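Side-chain contacts in acetone carboxylase alpha subunit (Xanthobacter autotrophicus Py2, PDB 5M45), which forms part of a six-chain assembly, belongs to the hydantoinase B/oxoprolinase family and carries a manganese ion: residues L567-L570 with I571-G574; P588-D591 with A592-P595; E610-S613 with D614-Y618. All coordinates share one frame; numbering follows the deposited sequence.

Contact 1: L567-L570 with I571-G574; sequences LKEL and IASG
The carboxylate of Glu569 is the flat side-chain group here, and it approaches the next turn through one oxygen, with OE1 3.9 Å from Ser573 CB, a van der Waals distance. The other flat groups are the peptides, whose carbonyl oxygens receive donors from four residues ahead. Ile571 N meets Leu567 O at 2.8 Å, and Ala572 N meets Lys568 O at 3.1 Å. Ser573 N binds Glu569 O at 2.9 Å. Ser573 also turns its hydroxyl back along the helix: with chi1 at 69°, OG falls between its own N and carbonyl carbon and comes to 3.1 Å from Glu569 O and 3.4 Å from Leu570 O. Ile571 places CD1 3.3 Å from Leu567 O and 4.3 Å from Leu567 CB, while an apolar side chain of another protein chain packs on the same isoleucine. Gly574 closes the helix in a Schellman motif at a phi of 79°, a value that favours glycine. The chemistry implies a short helix held chiefly by its backbone, with aliphatic side chains on one flank, and a C-terminal turn where a serine hydroxyl lies near the carbonyl oxygens of Glu569 and Leu570, one turn back.

Contact 2: P588-D591 with A592-P595; sequences PTWD and AMLP
Met593 runs alongside Thr589, both side chains pointing the same way, and its methyl group arrives at the rim of the Trp590 indole. With chi2 at 178° and chi3 at -167° the methionine chain runs out straight, and CE ends near the ring plane, 4.4 Å from Trp590 CD1. The closer packing is against the backbone: Met593 CB is 3.3 Å from Trp590 O, and Met593 CG is 3.6 Å from Thr589 O. Leu594 CG also packs on the tryptophan carbonyl, 3.8 Å from Trp590 O. Indole and leucine are both buried. The indole is fixed by a hydrogen bond from NE1 to Leu579 O and meets the ring of Phe560, while Leu594 rests on Leu617 of strand 617-621. The carboxylate of Asp591 ties the loop to strand 598-602, where OD1 forms a salt bridge with Arg601 NH1.

The motif is a pair of overlapping turns in the loop between helix 567-573 and strand 598-602, each closed by a bond from a residue to the one three before it. Met593 N reaches Trp590 O at 3.0 Å, and Leu594 N reaches Asp591 O at 3.2 Å. The helical backbone angles of Asp591, Ala592 and Met593 fit successive type I turns. Ala592 N reaches back four residues, through a water, to Pro588 O: the water donates to Pro588 O at 2.8 Å and accepts from Ala592 N at 2.9 Å.

That bridge belongs to the looser side. Within these segments the Ala592 methyl meets the Asp591 peptide carbon, and the residue is exposed. Thr589, likewise exposed, brings OG1 no closer than van der Waals range to the methionine methyl.

Contact 3: E610-S613 with D614-Y618; sequences EMFS and DYDLY
Asp616 OD2 is gripped by two donors, Ser613 N from the start of the turn and His563 ND1 from a neighbouring strand. The bond from Ser613 N is 3.0 Å long and nearly straight (173° at the hydrogen), and the donor arrives from above the carboxylate plane. Asp616 chi1 of -70° puts CG beside its own N, which folds the carboxylate back over the turn toward that amide; OD1 adds a weak bond from Lys564 N. A second link runs the other way: Asp616 N binds Ser613 O at 3.0 Å and closes a type II beta turn over Ser613 to Asp616, with Tyr615 taking the positive phi of its third position. One aspartate thus uses both backbone and side chain to hold Ser613.

The Phe612 ring packs against the Asp616 side chain. Its CD2 is 3.9 Å from Asp616 CB, and the ring and carboxylate planes are 67° apart. Leu617 O stands at the ring edge, in its plane, 3.7 Å from Phe612 CE2. Farther along, the Phe612 and Tyr618 side chains cross at about a right angle, and Phe612 CZ comes to the edge of the tyrosine ring, 4.1 Å from Tyr618 CD2. Tyr618 OH is held beyond by Phe535 O and Asn437 ND2.

The turn joins two antiparallel sheets: strand 610-612 pairs with strand 532-535 at the border of one, whereas strand 617-621 lies between strands 520-526 and 559-563 in the other, and Tyr615 at the tip packs on helix 567-573.

The three contacts follow one another along the chain and meet in space around a few leucines. Centres of contacts 1 and 2 are about 14 Å apart, and contact 3 lies about 16 Å from each. Leu594 CD2 of contact 2 touches Leu570 CD1 of contact 1 at 4.1 Å, and Leu594 CD1 touches Leu617 CD1 of contact 3 at 3.9 Å. Leu567 CD1 completes the cluster, 3.9 Å from Leu617 CD2, so helix, loop turns and strand share one apolar patch. None of these segments contributes a residue to the manganese site, the magnesium site or the 3,6,9,12,15-pentaoxaheptadecan-1-ol pocket; the contacts are structural packing.

Contact 1: L567-L570 with I571-G574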
loop_
_atom_site.group_PDB
_atom_site.type_symbol
_atom_site.label_atom_id
_atom_site.label_comp_id
_atom_site.label_asym_id
_atom_site.label_seq_id
_atom_site.Cartn_x
_atom_site.Cartn_y
_atom_site.Cartn_z
ATOM N N LEU A 567 -11.206 19.084 33.054
ATOM C CA LEU A 567 -11.338 20.497 32.649
ATOM C C LEU A 567 -12.786 20.943 32.427
ATOM O O LEU A 567 -13.078 22.101 32.615
ATOM C CB LEU A 567 -10.460 20.847 31.436
ATOM C CG LEU A 567 -9.015 21.235 31.814
ATOM C CD1 LEU A 567 -8.101 21.182 30.578
ATOM C CD2 LEU A 567 -8.977 22.624 32.480
ATOM N N LYS A 568 -13.687 20.042 32.022
ATOM C CA LYS A 568 -15.102 20.445 31.868
ATOM C C LYS A 568 -15.642 21.081 33.180
ATOM O O LYS A 568 -16.223 22.153 33.165
ATOM C CB LYS A 568 -15.977 19.280 31.435
ATOM C CG LYS A 568 -17.393 19.706 31.142
ATOM C CD LYS A 568 -18.267 18.570 30.642
ATOM C CE LYS A 568 -19.698 19.050 30.676
ATOM N NZ LYS A 568 -20.434 18.698 29.438
ATOM N N GLU A 569 -15.402 20.402 34.294
ATOM C CA GLU A 569 -15.841 20.868 35.619
ATOM C C GLU A 569 -15.024 22.079 36.100
ATOM O O GLU A 569 -15.595 23.003 36.701
ATOM C CB GLU A 569 -15.769 19.723 36.630
ATOM C CG GLU A 569 -16.433 19.952 37.977
ATOM C CD GLU A 569 -17.832 20.616 37.817
ATOM O OE1 GLU A 569 -17.984 21.827 38.233
ATOM O OE2 GLU A 569 -18.765 19.952 37.226
ATOM N N LEU A 570 -13.715 22.094 35.835
ATOM C CA LEU A 570 -12.873 23.231 36.210
ATOM C C LEU A 570 -13.271 24.512 35.467
ATOM O O LEU A 570 -13.329 25.588 36.064
ATOM C CB LEU A 570 -11.381 22.918 36.029
ATOM C CG LEU A 570 -10.800 21.790 36.889
ATOM C CD1 LEU A 570 -9.442 21.378 36.370
ATOM C CD2 LEU A 570 -10.685 22.162 38.359
ATOM N N ILE A 571 -13.579 24.396 34.177
ATOM C CA ILE A 571 -14.077 25.518 33.390
ATOM C C ILE A 571 -15.413 26.031 33.977
ATOM O O ILE A 571 -15.551 27.226 34.247
ATOM C CB ILE A 571 -14.228 25.127 31.900
ATOM C CG1 ILE A 571 -12.833 24.974 31.244
ATOM C CG2 ILE A 571 -15.052 26.135 31.142
ATOM C CD1 ILE A 571 -12.851 24.111 29.993
ATOM N N ALA A 572 -16.360 25.119 34.181
ATOM C CA ALA A 572 -17.684 25.465 34.704
ATOM C C ALA A 572 -17.662 26.068 36.112
ATOM O O ALA A 572 -18.470 26.922 36.404
ATOM C CB ALA A 572 -18.599 24.235 34.673
ATOM N N SER A 573 -16.750 25.646 36.979
ATOM C CA SER A 573 -16.724 26.128 38.359
ATOM C C SER A 573 -15.962 27.448 38.535
ATOM O O SER A 573 -15.958 27.995 39.628
ATOM C CB SER A 573 -16.143 25.061 39.291
ATOM O OG SER A 573 -14.743 24.860 39.043
ATOM N N GLY A 574 -15.340 27.976 37.470
ATOM C CA GLY A 574 -14.534 29.183 37.570
ATOM C C GLY A 574 -13.138 28.994 38.142
ATOM O O GLY A 574 -12.494 29.965 38.501
#

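Contact 2: P588-D591 with A592-P595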
loop_
_atom_site.group_PDB
_atom_site.type_symbol
_atom_site.label_atom_id
_atom_site.label_comp_id
_atom_site.label_asym_id
_atom_site.label_seq_id
_atom_site.Cartn_x
_atom_site.Cartn_y
_atom_site.Cartn_z
ATOM N N PRO A 588 6.990 24.531 36.359
ATOM C CA PRO A 588 5.733 24.714 35.622
ATOM C C PRO A 588 4.580 25.183 36.510
ATOM O O PRO A 588 4.570 24.905 37.681
ATOM C CB PRO A 588 5.436 23.306 35.099
ATOM C CG PRO A 588 6.101 22.359 36.052
ATOM C CD PRO A 588 7.295 23.109 36.606
ATOM N N THR A 589 3.615 25.904 35.930
ATOM C CA THR A 589 2.419 26.348 36.661
ATOM C C THR A 589 1.189 25.460 36.371
ATOM O O THR A 589 0.291 25.341 37.229
ATOM C CB THR A 589 2.048 27.792 36.315
ATOM O OG1 THR A 589 1.814 27.923 34.901
ATOM C CG2 THR A 589 3.156 28.746 36.762
ATOM N N TRP A 590 1.121 24.843 35.181
ATOM C CA TRP A 590 -0.066 24.098 34.789
ATOM C C TRP A 590 -0.358 22.842 35.634
ATOM O O TRP A 590 -1.496 22.532 35.928
ATOM C CB TRP A 590 0.009 23.654 33.303
ATOM C CG TRP A 590 0.072 24.746 32.304
ATOM C CD1 TRP A 590 -0.331 26.056 32.462
ATOM C CD2 TRP A 590 0.533 24.632 30.956
ATOM N NE1 TRP A 590 -0.133 26.753 31.289
ATOM C CE2 TRP A 590 0.391 25.900 30.347
ATOM C CE3 TRP A 590 1.059 23.581 30.197
ATOM C CZ2 TRP A 590 0.759 26.137 29.018
ATOM C CZ3 TRP A 590 1.419 23.821 28.874
ATOM C CH2 TRP A 590 1.258 25.080 28.296
ATOM N N ASP A 591 0.690 22.134 36.009
ATOM C CA ASP A 591 0.535 20.790 36.600
ATOM C C ASP A 591 -0.271 20.828 37.915
ATOM O O ASP A 591 -1.164 20.007 38.120
ATOM C CB ASP A 591 1.919 20.127 36.801
ATOM C CG ASP A 591 2.727 20.020 35.517
ATOM O OD1 ASP A 591 2.675 20.963 34.680
ATOM O OD2 ASP A 591 3.442 18.989 35.329
ATOM N N ALA A 592 0.002 21.832 38.745
ATOM C CA ALA A 592 -0.732 22.006 40.009
ATOM C C ALA A 592 -2.213 22.393 39.836
ATOM O O ALA A 592 -2.987 22.237 40.775
ATOM C CB ALA A 592 -0.011 23.018 40.897
ATOM N N MET A 593 -2.588 22.900 38.660
ATOM C CA MET A 593 -3.983 23.253 38.349
ATOM C C MET A 593 -4.832 22.018 37.983
ATOM O O MET A 593 -6.068 22.126 37.898
ATOM C CB MET A 593 -4.029 24.232 37.157
ATOM C CG MET A 593 -3.283 25.553 37.317
ATOM S SD MET A 593 -3.407 26.554 35.788
ATOM C CE MET A 593 -2.174 27.808 36.103
ATOM N N LEU A 594 -4.189 20.868 37.752
ATOM C CA LEU A 594 -4.837 19.657 37.285
ATOM C C LEU A 594 -4.552 18.503 38.255
ATOM O O LEU A 594 -3.929 17.514 37.874
ATOM C CB LEU A 594 -4.315 19.301 35.887
ATOM C CG LEU A 594 -4.433 20.372 34.792
ATOM C CD1 LEU A 594 -3.755 19.904 33.507
ATOM C CD2 LEU A 594 -5.883 20.739 34.504
ATOM N N PRO A 595 -5.040 18.623 39.517
ATOM C CA PRO A 595 -4.736 17.611 40.540
ATOM C C PRO A 595 -5.229 16.193 40.207
ATOM O O PRO A 595 -4.688 15.247 40.745
ATOM C CB PRO A 595 -5.428 18.163 41.806
ATOM C CG PRO A 595 -6.553 19.020 41.278
ATOM C CD PRO A 595 -5.983 19.637 40.023
HETATM O O HOH W 1 2.539 23.258 38.730
#

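Contact 3: E610-S613 with D614-Y618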
loop_
_atom_site.group_PDB
_atom_site.type_symbol
_atom_site.label_atom_id
_atom_site.label_comp_id
_atom_site.label_asym_id
_atom_site.label_seq_id
_atom_site.Cartn_x
_atom_site.Cartn_y
_atom_site.Cartn_z
ATOM N N GLU A 610 -1.495 7.304 20.811
ATOM C CA GLU A 610 -2.093 7.044 22.131
ATOM C C GLU A 610 -3.500 7.671 22.166
ATOM O O GLU A 610 -3.723 8.726 21.568
ATOM C CB GLU A 610 -1.122 7.635 23.191
ATOM C CG GLU A 610 -1.626 7.970 24.571
ATOM C CD GLU A 610 -0.492 8.445 25.482
ATOM O OE1 GLU A 610 -0.459 9.650 25.898
ATOM O OE2 GLU A 610 0.427 7.618 25.755
ATOM N N MET A 611 -4.440 7.008 22.845
ATOM C CA MET A 611 -5.835 7.498 22.961
ATOM C C MET A 611 -5.881 8.875 23.670
ATOM O O MET A 611 -5.244 9.057 24.718
ATOM C CB MET A 611 -6.716 6.486 23.698
ATOM C CG MET A 611 -6.929 5.182 22.926
ATOM S SD MET A 611 -7.782 3.918 23.842
ATOM C CE MET A 611 -6.451 3.289 24.824
ATOM N N PHE A 612 -6.584 9.826 23.072
ATOM C CA PHE A 612 -6.926 11.107 23.701
ATOM C C PHE A 612 -8.462 11.304 23.606
ATOM O O PHE A 612 -9.128 10.851 22.628
ATOM C CB PHE A 612 -6.256 12.322 23.003
ATOM C CG PHE A 612 -4.798 12.564 23.345
ATOM C CD1 PHE A 612 -3.798 11.669 22.928
ATOM C CD2 PHE A 612 -4.398 13.743 23.964
ATOM C CE1 PHE A 612 -2.469 11.904 23.208
ATOM C CE2 PHE A 612 -3.047 13.983 24.256
ATOM C CZ PHE A 612 -2.083 13.064 23.886
ATOM N N SER A 613 -9.016 12.032 24.571
ATOM C CA SER A 613 -10.435 12.416 24.575
ATOM C C SER A 613 -10.603 13.916 24.708
ATOM O O SER A 613 -9.697 14.609 25.161
ATOM C CB SER A 613 -11.165 11.824 25.769
ATOM O OG SER A 613 -10.927 10.440 25.846
ATOM N N ASP A 614 -11.826 14.387 24.418
ATOM C CA ASP A 614 -12.177 15.787 24.627
ATOM C C ASP A 614 -11.795 16.230 26.051
ATOM O O ASP A 614 -11.986 15.478 27.026
ATOM C CB ASP A 614 -13.662 16.062 24.380
ATOM C CG ASP A 614 -14.023 16.257 22.900
ATOM O OD1 ASP A 614 -13.212 15.914 21.988
ATOM O OD2 ASP A 614 -15.186 16.737 22.644
ATOM N N TYR A 615 -11.232 17.445 26.117
ATOM C CA TYR A 615 -10.709 18.123 27.316
ATOM C C TYR A 615 -9.268 17.705 27.740
ATOM O O TYR A 615 -8.713 18.294 28.664
ATOM C CB TYR A 615 -11.697 18.086 28.510
ATOM C CG TYR A 615 -13.018 18.781 28.238
ATOM C CD1 TYR A 615 -13.160 20.137 28.425
ATOM C CD2 TYR A 615 -14.163 18.050 27.878
ATOM C CE1 TYR A 615 -14.370 20.782 28.245
ATOM C CE2 TYR A 615 -15.400 18.664 27.679
ATOM C CZ TYR A 615 -15.492 20.045 27.866
ATOM O OH TYR A 615 -16.679 20.721 27.687
ATOM N N ASP A 616 -8.668 16.738 27.055
ATOM C CA ASP A 616 -7.233 16.421 27.207
ATOM C C ASP A 616 -6.355 17.519 26.566
ATOM O O ASP A 616 -6.825 18.281 25.679
ATOM C CB ASP A 616 -6.883 15.045 26.606
ATOM C CG ASP A 616 -7.449 13.854 27.395
ATOM O OD1 ASP A 616 -8.058 14.017 28.480
ATOM O OD2 ASP A 616 -7.253 12.696 26.907
ATOM N N LEU A 617 -5.093 17.602 27.027
ATOM C CA LEU A 617 -4.152 18.647 26.593
ATOM C C LEU A 617 -2.931 18.078 25.896
ATOM O O LEU A 617 -2.463 17.004 26.250
ATOM C CB LEU A 617 -3.681 19.469 27.789
ATOM C CG LEU A 617 -4.720 20.283 28.564
ATOM C CD1 LEU A 617 -4.056 20.958 29.757
ATOM C CD2 LEU A 617 -5.428 21.306 27.689
ATOM N N TYR A 618 -2.421 18.829 24.925
ATOM C CA TYR A 618 -1.206 18.491 24.146
ATOM C C TYR A 618 -0.418 19.789 23.927
ATOM O O TYR A 618 -0.993 20.781 23.440
ATOM C CB TYR A 618 -1.644 17.873 22.795
ATOM C CG TYR A 618 -0.557 17.387 21.820
ATOM C CD1 TYR A 618 0.310 18.281 21.165
ATOM C CD2 TYR A 618 -0.446 16.018 21.490
ATOM C CE1 TYR A 618 1.271 17.840 20.268
ATOM C CE2 TYR A 618 0.519 15.575 20.594
ATOM C CZ TYR A 618 1.370 16.489 19.973
ATOM O OH TYR A 618 2.331 16.067 19.050
#